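Local coordinates for SusD homolog (Bacteroides thetaiotaomicron, PDB 3SGH), which probably binds glycans at the cell surface for uptake through a partner outer-membrane transporter, as SusD-family lipoproteins do, at residues Q37-M42 with W77-G82; P295-N300 with N377-H382; S18-T23 with F89-S94; F25-C30 with G82-S87. All coordinates share one frame; numbering follows the deposited sequence. Where two conformers were deposited one is given.

Interaction 1. Residues Q37-M42 with W77-G82; sequences QEINCM and WGRLYG
A helix-to-helix salt bridge with an apolar pair beneath it joins helix 33-40 to helix 75-84, where Glu-38 meets Arg-79 in the alpha-helical fold of this SusD-like protein. The guanidinium takes the carboxylate side-on, with two nitrogens on two oxygens. Arg-79 NE donates to Glu-38 OE1 at 2.9 Å, and the N-H...O angle is 166°. Arg-79 NH2 donates to Glu-38 OE2 at 3.1 Å and is about as straight. Both oxygens lie close to the guanidinium plane. The fit is not flat, however: the two planes are 47° apart, and each nitrogen comes to its oxygen from above the carboxylate plane. Arg-79 gets there by folding. Its CG stands opposite the backbone N, and the chain then bends at chi2 and chi3, which brings NE and NH2 round to the two carboxylate oxygens. Glu-38 reaches across with a chain that is extended beyond CG. The two bonds together fix the turn of both end groups. An alanine at Arg-79 would remove both donors and would probably leave the Glu-38 carboxylate without its mate and free to turn. Below the charges the contact becomes apolar and buried. Ile-39 comes near the aliphatic part of Arg-79, with Ile-39 CG1 4.4 Å from Arg-79 CG. Leu-80 also packs on Leu-115, so the apolar layer continues to helix 100-120. The end of Ile-39 reaches Leu-80, with Ile-39 CD1 4.2 Å from Leu-80 CG.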
# COMPACT_ATOMS: atom_id res chain seq x y z
N GLN A 37 9.59 9.41 1.98
CA GLN A 37 8.64 10.43 2.38
C GLN A 37 7.51 10.52 1.38
O GLN A 37 6.34 10.51 1.76
CB GLN A 37 9.26 11.79 2.57
CG GLN A 37 8.16 12.82 3.02
CD GLN A 37 8.77 14.07 3.64
OE1 GLN A 37 9.68 14.69 3.06
NE2 GLN A 37 8.28 14.44 4.82
N GLU A 38 7.88 10.57 0.10
CA GLU A 38 6.89 10.81 -0.97
C GLU A 38 5.85 9.70 -1.08
O GLU A 38 4.65 9.97 -1.22
CB GLU A 38 7.58 11.03 -2.30
CG GLU A 38 8.43 12.33 -2.32
CD GLU A 38 9.43 12.37 -3.52
OE1 GLU A 38 9.35 11.50 -4.39
OE2 GLU A 38 10.25 13.29 -3.56
N ILE A 39 6.29 8.45 -1.02
CA ILE A 39 5.42 7.31 -1.19
C ILE A 39 4.89 6.75 0.13
O ILE A 39 3.74 6.33 0.19
CB ILE A 39 6.18 6.21 -2.02
CG1 ILE A 39 6.54 6.74 -3.42
CG2 ILE A 39 5.36 4.86 -2.09
CD1 ILE A 39 5.32 6.98 -4.36
N ASN A 40 5.74 6.69 1.14
CA ASN A 40 5.39 6.05 2.38
C ASN A 40 4.91 7.00 3.46
O ASN A 40 4.36 6.52 4.43
CB ASN A 40 6.57 5.23 2.93
CG ASN A 40 6.93 4.06 2.03
OD1 ASN A 40 6.05 3.44 1.43
ND2 ASN A 40 8.21 3.73 1.95
N CYS A 41 5.06 8.32 3.31
CA CYS A 41 4.76 9.25 4.42
C CYS A 41 4.00 10.52 4.09
O CYS A 41 4.05 11.49 4.89
CB CYS A 41 6.07 9.65 5.13
SG CYS A 41 7.21 8.29 5.65
N MSE A 42 3.26 10.54 2.98
CA MSE A 42 2.54 11.73 2.54
C MSE A 42 1.06 11.37 2.35
O MSE A 42 0.30 11.30 3.32
CB MSE A 42 3.16 12.33 1.24
CG MSE A 42 4.56 12.95 1.45
SE MSE A 42 4.66 14.48 2.66
CE MSE A 42 4.23 15.94 1.44
N TRP A 77 4.31 10.33 -9.24
CA TRP A 77 4.55 10.12 -10.66
C TRP A 77 6.02 10.19 -10.94
O TRP A 77 6.60 9.29 -11.56
CB TRP A 77 3.80 11.13 -11.51
CG TRP A 77 4.21 11.14 -12.95
CD1 TRP A 77 5.38 11.60 -13.43
CD2 TRP A 77 3.46 10.66 -14.11
NE1 TRP A 77 5.43 11.45 -14.81
CE2 TRP A 77 4.27 10.86 -15.24
CE3 TRP A 77 2.20 10.06 -14.29
CZ2 TRP A 77 3.85 10.54 -16.56
CZ3 TRP A 77 1.77 9.74 -15.61
CH2 TRP A 77 2.61 9.96 -16.72
N GLY A 78 6.64 11.28 -10.50
CA GLY A 78 8.06 11.51 -10.82
C GLY A 78 8.97 10.45 -10.24
O GLY A 78 9.95 10.00 -10.88
N ARG A 79 8.63 10.03 -9.02
CA ARG A 79 9.46 9.08 -8.33
C ARG A 79 9.40 7.68 -9.01
O ARG A 79 10.44 7.05 -9.28
CB ARG A 79 9.02 9.00 -6.86
CG ARG A 79 9.91 8.09 -5.97
CD ARG A 79 11.36 8.52 -5.93
NE ARG A 79 11.53 9.84 -5.37
CZ ARG A 79 12.69 10.43 -5.12
NH1 ARG A 79 13.83 9.78 -5.35
NH2 ARG A 79 12.69 11.64 -4.61
N LEU A 80 8.17 7.21 -9.25
CA LEU A 80 7.95 5.89 -9.78
C LEU A 80 8.38 5.81 -11.25
O LEU A 80 9.06 4.87 -11.63
CB LEU A 80 6.47 5.49 -9.65
CG LEU A 80 6.03 5.39 -8.17
CD1 LEU A 80 4.53 5.05 -8.08
CD2 LEU A 80 6.88 4.31 -7.40
N TYR A 81 7.96 6.79 -12.07
CA TYR A 81 8.49 6.87 -13.42
C TYR A 81 10.01 6.93 -13.47
O TYR A 81 10.62 6.29 -14.30
CB TYR A 81 7.94 8.07 -14.18
CG TYR A 81 6.88 7.69 -15.17
CD1 TYR A 81 5.62 7.30 -14.77
CD2 TYR A 81 7.15 7.80 -16.53
CE1 TYR A 81 4.65 6.94 -15.72
CE2 TYR A 81 6.21 7.48 -17.47
CZ TYR A 81 4.97 7.04 -17.07
OH TYR A 81 4.06 6.74 -18.06
N GLY A 82 10.62 7.68 -12.56
CA GLY A 82 12.06 7.79 -12.54
C GLY A 82 12.78 6.47 -12.32
O GLY A 82 13.85 6.21 -12.92

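Interaction 2. Residues P295-N300 with N377-H382; sequences PTVYAN and NLIAGH
Val-297, Tyr-298 and His-382 make the close part of this contact, and Ile-379 closes it more loosely on one side. The imidazole comes in from the direction opposite to the tyrosine and the valine. Its CE1 corner does most of the touching. His-382 CE1 lies 3.2 Å from Tyr-298 OH and 3.6 Å from Val-297 CG1. The valine methyl meets the imidazole at its edge, near the ring plane. The same methyl lies over the face of the Tyr-298 ring, so it fills the angle between the two rings. Val-297 CG1 can do this because it is set opposite the backbone N (chi1 167°). The aromatic pair is oblique, with centroids 5.4 Å apart and planes at 62°. The two polar ends have firm partners elsewhere: Tyr-298 OH bonds to Glu-291 OE2, and His-382 ND1 to Asp-376 OD2. The contact joins two beta turns in long loops of the mainly helical fold. Thr-296 to Ala-299 form a type I turn, and Ile-379 to His-382 form a type II turn with Gly-381 at positive phi. The second turn folds Ile-379 back on its own histidine, and Ile-379 CB covers one face of the imidazole. Toward Val-297 the isoleucine packs less closely. Its CD1 is 3.8 Å from Val-297 O, and its CG1 is 4.3 Å from Val-297 CG1. Ile-379 also leans on Tyr-301. On this looser side Val-297 and Ile-379 are partly exposed to solvent, whereas Tyr-298 and His-382 are buried.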
# COMPACT_ATOMS: atom_id res chain seq x y z
N PRO A 295 5.86 19.75 13.47
CA PRO A 295 6.75 18.67 13.88
C PRO A 295 7.11 18.63 15.37
O PRO A 295 7.12 17.57 15.93
CB PRO A 295 8.00 18.89 13.03
CG PRO A 295 7.51 19.57 11.83
CD PRO A 295 6.40 20.48 12.30
N THR A 296 7.44 19.77 15.96
CA THR A 296 7.90 19.77 17.34
C THR A 296 6.79 19.41 18.33
O THR A 296 7.06 18.78 19.36
CB THR A 296 8.53 21.11 17.72
OG1 THR A 296 7.51 22.13 17.62
CG2 THR A 296 9.70 21.43 16.79
N VAL A 297 5.56 19.76 17.99
CA VAL A 297 4.38 19.47 18.82
C VAL A 297 4.19 17.95 19.01
O VAL A 297 3.86 17.50 20.11
CB VAL A 297 3.12 20.14 18.21
CG1 VAL A 297 1.83 19.64 18.81
CG2 VAL A 297 3.26 21.70 18.36
N TYR A 298 4.44 17.20 17.93
CA TYR A 298 4.20 15.77 17.89
C TYR A 298 5.47 14.93 18.06
O TYR A 298 5.45 13.71 17.92
CB TYR A 298 3.44 15.43 16.62
CG TYR A 298 1.99 15.93 16.66
CD1 TYR A 298 1.10 15.48 17.66
CD2 TYR A 298 1.51 16.83 15.73
CE1 TYR A 298 -0.24 15.93 17.70
CE2 TYR A 298 0.16 17.29 15.76
CZ TYR A 298 -0.70 16.81 16.76
OH TYR A 298 -2.04 17.23 16.76
N ALA A 299 6.57 15.57 18.42
CA ALA A 299 7.86 14.89 18.46
C ALA A 299 7.86 13.68 19.40
O ALA A 299 8.51 12.68 19.12
CB ALA A 299 9.01 15.90 18.84
N ASN A 300 7.14 13.76 20.51
CA ASN A 300 7.14 12.70 21.52
C ASN A 300 5.89 11.80 21.56
O ASN A 300 5.70 11.05 22.52
CB ASN A 300 7.40 13.31 22.90
CG ASN A 300 8.66 14.13 22.92
OD1 ASN A 300 9.68 13.70 22.40
ND2 ASN A 300 8.60 15.32 23.49
N ASN A 377 -4.76 13.94 24.52
CA ASN A 377 -4.62 14.63 25.78
C ASN A 377 -3.17 14.96 26.10
O ASN A 377 -2.90 15.56 27.14
CB ASN A 377 -5.15 13.74 26.92
CG ASN A 377 -6.63 13.60 26.87
OD1 ASN A 377 -7.36 14.53 26.45
ND2 ASN A 377 -7.10 12.41 27.22
N LEU A 378 -2.23 14.56 25.25
CA LEU A 378 -0.81 14.69 25.60
C LEU A 378 -0.37 16.14 25.62
O LEU A 378 0.47 16.54 26.45
CB LEU A 378 0.06 13.86 24.62
CG LEU A 378 -0.20 12.36 24.54
CD1 LEU A 378 0.88 11.75 23.64
CD2 LEU A 378 -0.24 11.70 25.94
N ILE A 379 -0.91 16.92 24.68
CA ILE A 379 -0.64 18.36 24.56
C ILE A 379 -1.98 19.05 24.84
O ILE A 379 -3.02 18.62 24.36
CB ILE A 379 -0.14 18.73 23.13
CG1 ILE A 379 1.20 18.05 22.77
CG2 ILE A 379 -0.04 20.26 22.95
CD1 ILE A 379 2.43 18.69 23.38
N ALA A 380 -1.94 20.15 25.60
CA ALA A 380 -3.14 20.87 25.96
C ALA A 380 -3.80 21.50 24.73
O ALA A 380 -3.15 21.91 23.76
CB ALA A 380 -2.82 21.97 27.02
N GLY A 381 -5.11 21.57 24.79
CA GLY A 381 -5.87 22.24 23.73
C GLY A 381 -5.99 21.40 22.46
O GLY A 381 -6.24 21.95 21.39
N HIS A 382 -5.85 20.07 22.56
CA HIS A 382 -5.90 19.20 21.38
C HIS A 382 -7.16 18.33 21.30
O HIS A 382 -7.21 17.41 20.46
CB HIS A 382 -4.68 18.26 21.33
CG HIS A 382 -3.46 18.85 20.67
ND1 HIS A 382 -2.59 18.09 19.92
CD2 HIS A 382 -2.94 20.10 20.70
CE1 HIS A 382 -1.61 18.86 19.48
NE2 HIS A 382 -1.82 20.10 19.90

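Interaction 3. Residues S18-T23 with F89-S94; sequences SNLLST and FLVENS
Leu-20 carries the contact between helix 17-24 and helix 87-95, and it meets Leu-90 and Val-91 at successive points along its side chain. At the base, Leu-20 CB lies 3.8 Å from Val-91 CG2. The two side chains run antiparallel past one another, so the valine methyl sits beside the root of the leucine. CG then branches. With chi1 at -63°, CG stands opposite the carbonyl carbon, and its two methyls are carried across to the other helix. One of them, Leu-20 CD1, packs 3.8 Å from Leu-90 CB. It also keeps to the valine, with Val-91 CG2 at 4.0 Å. This methyl therefore rests between two consecutive residues of the facing helix. The other methyl, Leu-20 CD2, reaches Leu-90 CD1 at 4.1 Å. Leu-20 lies roughly perpendicular to Leu-90. Val-91 offers CG2 because that methyl stands opposite its carbonyl carbon, while CG1 is set opposite the backbone N. All the contacts are carbon to carbon, and no hydrogen bond links the segments. Burial is uneven: Val-91 is buried, Leu-20 is partly exposed and Leu-90 lies at the surface. The inner side of the pair is covered by helix 100-120. Val-91 and Leu-21 both touch Ala-105 there, and Leu-21 also reaches Met-104, so helices 17-24 and 87-95 lie together against that longer helix.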
# COMPACT_ATOMS: atom_id res chain seq x y z
N SER A 18 21.24 -6.93 -15.83
CA SER A 18 20.88 -7.17 -14.42
C SER A 18 21.17 -5.94 -13.52
O SER A 18 20.47 -5.69 -12.55
CB SER A 18 21.62 -8.39 -13.86
OG SER A 18 23.00 -8.10 -13.74
N ASN A 19 22.20 -5.17 -13.86
CA ASN A 19 22.50 -3.98 -13.09
C ASN A 19 21.45 -2.86 -13.24
O ASN A 19 21.26 -2.06 -12.31
CB ASN A 19 23.90 -3.45 -13.43
CG ASN A 19 25.03 -4.43 -13.02
OD1 ASN A 19 24.83 -5.66 -12.82
ND2 ASN A 19 26.24 -3.90 -12.94
N LEU A 20 20.73 -2.82 -14.37
CA LEU A 20 19.66 -1.82 -14.52
C LEU A 20 18.45 -2.16 -13.63
O LEU A 20 17.67 -1.29 -13.30
CB LEU A 20 19.20 -1.71 -15.97
CG LEU A 20 20.31 -1.23 -16.93
CD1 LEU A 20 20.04 -1.78 -18.31
CD2 LEU A 20 20.41 0.30 -16.85
N LEU A 21 18.32 -3.44 -13.23
CA LEU A 21 17.23 -3.82 -12.32
C LEU A 21 17.39 -3.13 -10.99
O LEU A 21 16.40 -2.81 -10.36
CB LEU A 21 17.22 -5.33 -12.06
CG LEU A 21 16.73 -6.30 -13.09
CD1 LEU A 21 16.90 -7.68 -12.44
CD2 LEU A 21 15.27 -6.04 -13.50
N SER A 22 18.62 -2.88 -10.55
CA SER A 22 18.81 -2.35 -9.18
C SER A 22 18.09 -1.04 -8.95
O SER A 22 17.51 -0.83 -7.88
CB SER A 22 20.31 -2.18 -8.83
OG SER A 22 20.93 -3.46 -8.86
N THR A 23 18.13 -0.11 -9.90
CA THR A 23 17.39 1.14 -9.76
C THR A 23 15.90 0.89 -9.75
O THR A 23 15.17 1.47 -8.96
CB THR A 23 17.64 2.08 -10.92
OG1 THR A 23 18.98 1.92 -11.39
CG2 THR A 23 17.35 3.51 -10.50
N PHE A 89 13.03 -0.27 -20.68
CA PHE A 89 13.25 -0.45 -22.12
C PHE A 89 14.66 -0.84 -22.45
O PHE A 89 14.90 -1.63 -23.36
CB PHE A 89 12.86 0.80 -22.91
CG PHE A 89 11.39 1.06 -22.89
CD1 PHE A 89 10.51 0.13 -23.39
CD2 PHE A 89 10.88 2.22 -22.34
CE1 PHE A 89 9.13 0.35 -23.36
CE2 PHE A 89 9.51 2.45 -22.34
CZ PHE A 89 8.65 1.52 -22.83
N LEU A 90 15.61 -0.33 -21.68
CA LEU A 90 16.99 -0.76 -21.82
C LEU A 90 17.14 -2.26 -21.53
O LEU A 90 17.86 -2.96 -22.26
CB LEU A 90 17.88 0.06 -20.89
CG LEU A 90 18.06 1.54 -21.26
CD1 LEU A 90 18.81 2.25 -20.12
CD2 LEU A 90 18.82 1.74 -22.56
N VAL A 91 16.44 -2.76 -20.51
CA VAL A 91 16.48 -4.20 -20.21
C VAL A 91 15.78 -4.98 -21.31
O VAL A 91 16.27 -6.01 -21.77
CB VAL A 91 15.86 -4.55 -18.84
CG1 VAL A 91 15.74 -6.07 -18.67
CG2 VAL A 91 16.69 -3.91 -17.69
N GLU A 92 14.63 -4.50 -21.72
CA GLU A 92 13.86 -5.19 -22.75
C GLU A 92 14.68 -5.37 -24.01
O GLU A 92 14.71 -6.46 -24.61
CB GLU A 92 12.59 -4.39 -23.06
CG GLU A 92 11.69 -5.04 -24.11
CD GLU A 92 10.27 -4.45 -24.11
OE1 GLU A 92 10.16 -3.29 -24.55
OE2 GLU A 92 9.31 -5.12 -23.64
N ASN A 93 15.37 -4.30 -24.41
CA ASN A 93 16.20 -4.32 -25.64
C ASN A 93 17.43 -5.23 -25.50
O ASN A 93 17.68 -6.10 -26.35
CB ASN A 93 16.58 -2.89 -26.05
CG ASN A 93 15.39 -2.10 -26.62
OD1 ASN A 93 14.37 -2.68 -27.03
ND2 ASN A 93 15.52 -0.77 -26.64
N SER A 94 18.17 -5.08 -24.39
CA SER A 94 19.34 -5.90 -24.11
C SER A 94 19.03 -7.40 -24.06
O SER A 94 19.77 -8.21 -24.63
CB SER A 94 19.96 -5.48 -22.77
OG SER A 94 20.98 -6.38 -22.40

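Interaction 4. Residues F25-C30 with G82-S87; sequences FNVYAC and GYIYPS
This is a CH-pi contact with an apolar flank and a water bridge, made where Asn-26 and Val-27 of the short helix 26-29 meet Tyr-83 and Ile-84 at the end of helix 75-84. Asn-26 CB sits over the centre of the Tyr-83 ring. It is 3.3 Å from the centroid and only 8° off the ring normal. The asparagine amide leans over the same ring, and its plane is 26° from the ring plane. Its nitrogen is held from behind, since Asn-26 ND2 bonds to Thr-23 O in the preceding helix. Its oxygen accepts a hydrogen bond from a water 2.9 Å from Asn-26 OD1. That water also lies 2.9 Å from Tyr-83 OH, so it links the phenol to the amide of the same asparagine. On the inner side Val-27 CG1 touches two residues. It lies 3.8 Å from Tyr-83 CB and 3.6 Å from Ile-84 CD1. Val-27 CG1 stands opposite the carbonyl carbon (chi1 -58°), which points it at this pair. Val-27 also packs on Thr-108 of helix 100-120. An alanine in place of Tyr-83 would probably leave Asn-26 CB without the ring face beneath it and the bridging water without its phenol partner. The chemistry thus changes across the contact, from buried methyl groups at Val-27 and Ile-84 to a hydrated polar end. The amide is bonded through both its nitrogen and its oxygen, which probably keeps Asn-26 from turning away from the ring.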
# COMPACT_ATOMS: atom_id res chain seq x y z
N PHE A 25 14.28 -1.57 -8.82
CA PHE A 25 13.83 -2.22 -7.60
C PHE A 25 13.45 -1.25 -6.48
O PHE A 25 12.80 -1.66 -5.48
CB PHE A 25 14.93 -3.12 -7.02
CG PHE A 25 15.16 -4.44 -7.73
CD1 PHE A 25 14.26 -5.03 -8.61
CD2 PHE A 25 16.32 -5.13 -7.43
CE1 PHE A 25 14.53 -6.28 -9.17
CE2 PHE A 25 16.60 -6.37 -8.00
CZ PHE A 25 15.74 -6.93 -8.86
N ASN A 26 13.85 0.02 -6.59
CA ASN A 26 13.42 1.00 -5.58
C ASN A 26 11.89 1.18 -5.50
O ASN A 26 11.39 1.64 -4.49
CB ASN A 26 14.08 2.33 -5.83
CG ASN A 26 15.55 2.30 -5.40
OD1 ASN A 26 15.83 2.35 -4.20
ND2 ASN A 26 16.45 2.13 -6.36
N VAL A 27 11.13 0.78 -6.53
CA VAL A 27 9.68 0.86 -6.41
C VAL A 27 9.07 -0.07 -5.36
O VAL A 27 7.95 0.17 -4.93
CB VAL A 27 8.92 0.66 -7.72
CG1 VAL A 27 9.38 1.72 -8.78
CG2 VAL A 27 9.03 -0.80 -8.24
N TYR A 28 9.76 -1.13 -4.97
CA TYR A 28 9.15 -2.11 -4.08
C TYR A 28 8.92 -1.57 -2.68
O TYR A 28 7.88 -1.79 -2.09
CB TYR A 28 10.00 -3.36 -4.02
CG TYR A 28 9.94 -4.20 -5.28
CD1 TYR A 28 8.74 -4.73 -5.72
CD2 TYR A 28 11.08 -4.55 -5.98
CE1 TYR A 28 8.64 -5.53 -6.86
CE2 TYR A 28 10.98 -5.35 -7.13
CZ TYR A 28 9.75 -5.84 -7.56
OH TYR A 28 9.61 -6.64 -8.69
N ALA A 29 9.89 -0.84 -2.17
CA ALA A 29 9.83 -0.34 -0.80
C ALA A 29 10.14 1.14 -0.65
O ALA A 29 9.85 1.69 0.42
CB ALA A 29 10.77 -1.14 0.09
N CYS A 30 10.74 1.77 -1.67
CA CYS A 30 11.18 3.19 -1.59
C CYS A 30 12.03 3.51 -0.35
O CYS A 30 11.63 4.33 0.49
CB CYS A 30 9.97 4.12 -1.62
SG CYS A 30 9.21 4.13 -3.30
N GLY A 82 10.62 7.68 -12.56
CA GLY A 82 12.06 7.79 -12.54
C GLY A 82 12.78 6.47 -12.32
O GLY A 82 13.85 6.21 -12.92
N TYR A 83 12.22 5.62 -11.47
CA TYR A 83 12.86 4.33 -11.22
C TYR A 83 12.63 3.34 -12.38
O TYR A 83 13.54 2.59 -12.74
CB TYR A 83 12.37 3.72 -9.89
CG TYR A 83 12.85 4.43 -8.66
CD1 TYR A 83 14.18 4.81 -8.52
CD2 TYR A 83 11.99 4.62 -7.57
CE1 TYR A 83 14.62 5.45 -7.39
CE2 TYR A 83 12.42 5.23 -6.43
CZ TYR A 83 13.73 5.65 -6.33
OH TYR A 83 14.16 6.26 -5.17
N ILE A 84 11.44 3.34 -12.97
CA ILE A 84 11.08 2.32 -13.93
C ILE A 84 11.63 2.62 -15.32
O ILE A 84 12.05 1.70 -16.02
CB ILE A 84 9.54 2.12 -13.99
CG1 ILE A 84 9.04 1.62 -12.61
CG2 ILE A 84 9.16 1.18 -15.14
CD1 ILE A 84 9.75 0.31 -12.08
N TYR A 85 11.64 3.89 -15.70
CA TYR A 85 12.08 4.25 -17.07
C TYR A 85 13.26 5.20 -17.01
O TYR A 85 13.27 6.07 -16.13
CB TYR A 85 10.93 4.91 -17.83
CG TYR A 85 9.66 4.13 -17.88
CD1 TYR A 85 9.49 3.07 -18.78
CD2 TYR A 85 8.58 4.48 -17.08
CE1 TYR A 85 8.30 2.36 -18.83
CE2 TYR A 85 7.37 3.76 -17.15
CZ TYR A 85 7.25 2.72 -18.02
OH TYR A 85 6.08 2.01 -18.04
N PRO A 86 14.23 5.08 -17.95
CA PRO A 86 14.23 4.19 -19.13
C PRO A 86 14.72 2.76 -18.88
O PRO A 86 14.82 1.99 -19.82
CB PRO A 86 15.17 4.93 -20.12
CG PRO A 86 16.16 5.61 -19.24
CD PRO A 86 15.35 6.07 -18.03
N SER A 87 15.03 2.40 -17.65
CA SER A 87 15.65 1.09 -17.43
C SER A 87 14.82 -0.05 -17.98
O SER A 87 15.40 -0.99 -18.49
CB SER A 87 15.95 0.86 -15.95
OG SER A 87 16.88 1.83 -15.52
O HOH W 1 14.23 4.44 -2.92

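Interactions 1, 3 and 4 form one continuous region, and interaction 2 stands apart. Interactions 1 and 4 both use helix 75-84, share Gly-82 and have centres about 10 Å apart. They touch through Ile-39 CG1 and Cys-30 SG, 3.7 Å apart, and probably through a hydrogen bond from Asn-40 ND2 to Ala-29 O. Interactions 3 and 4 have centres about 11 Å apart and touch where Thr-23 O lies 3.5 Å from Tyr-83 CD1. Interaction 4 thus connects the other two, whose centres are about 21 Å apart. Interaction 2 lies across the chain's centre from interaction 3, about 47 Å away between centres.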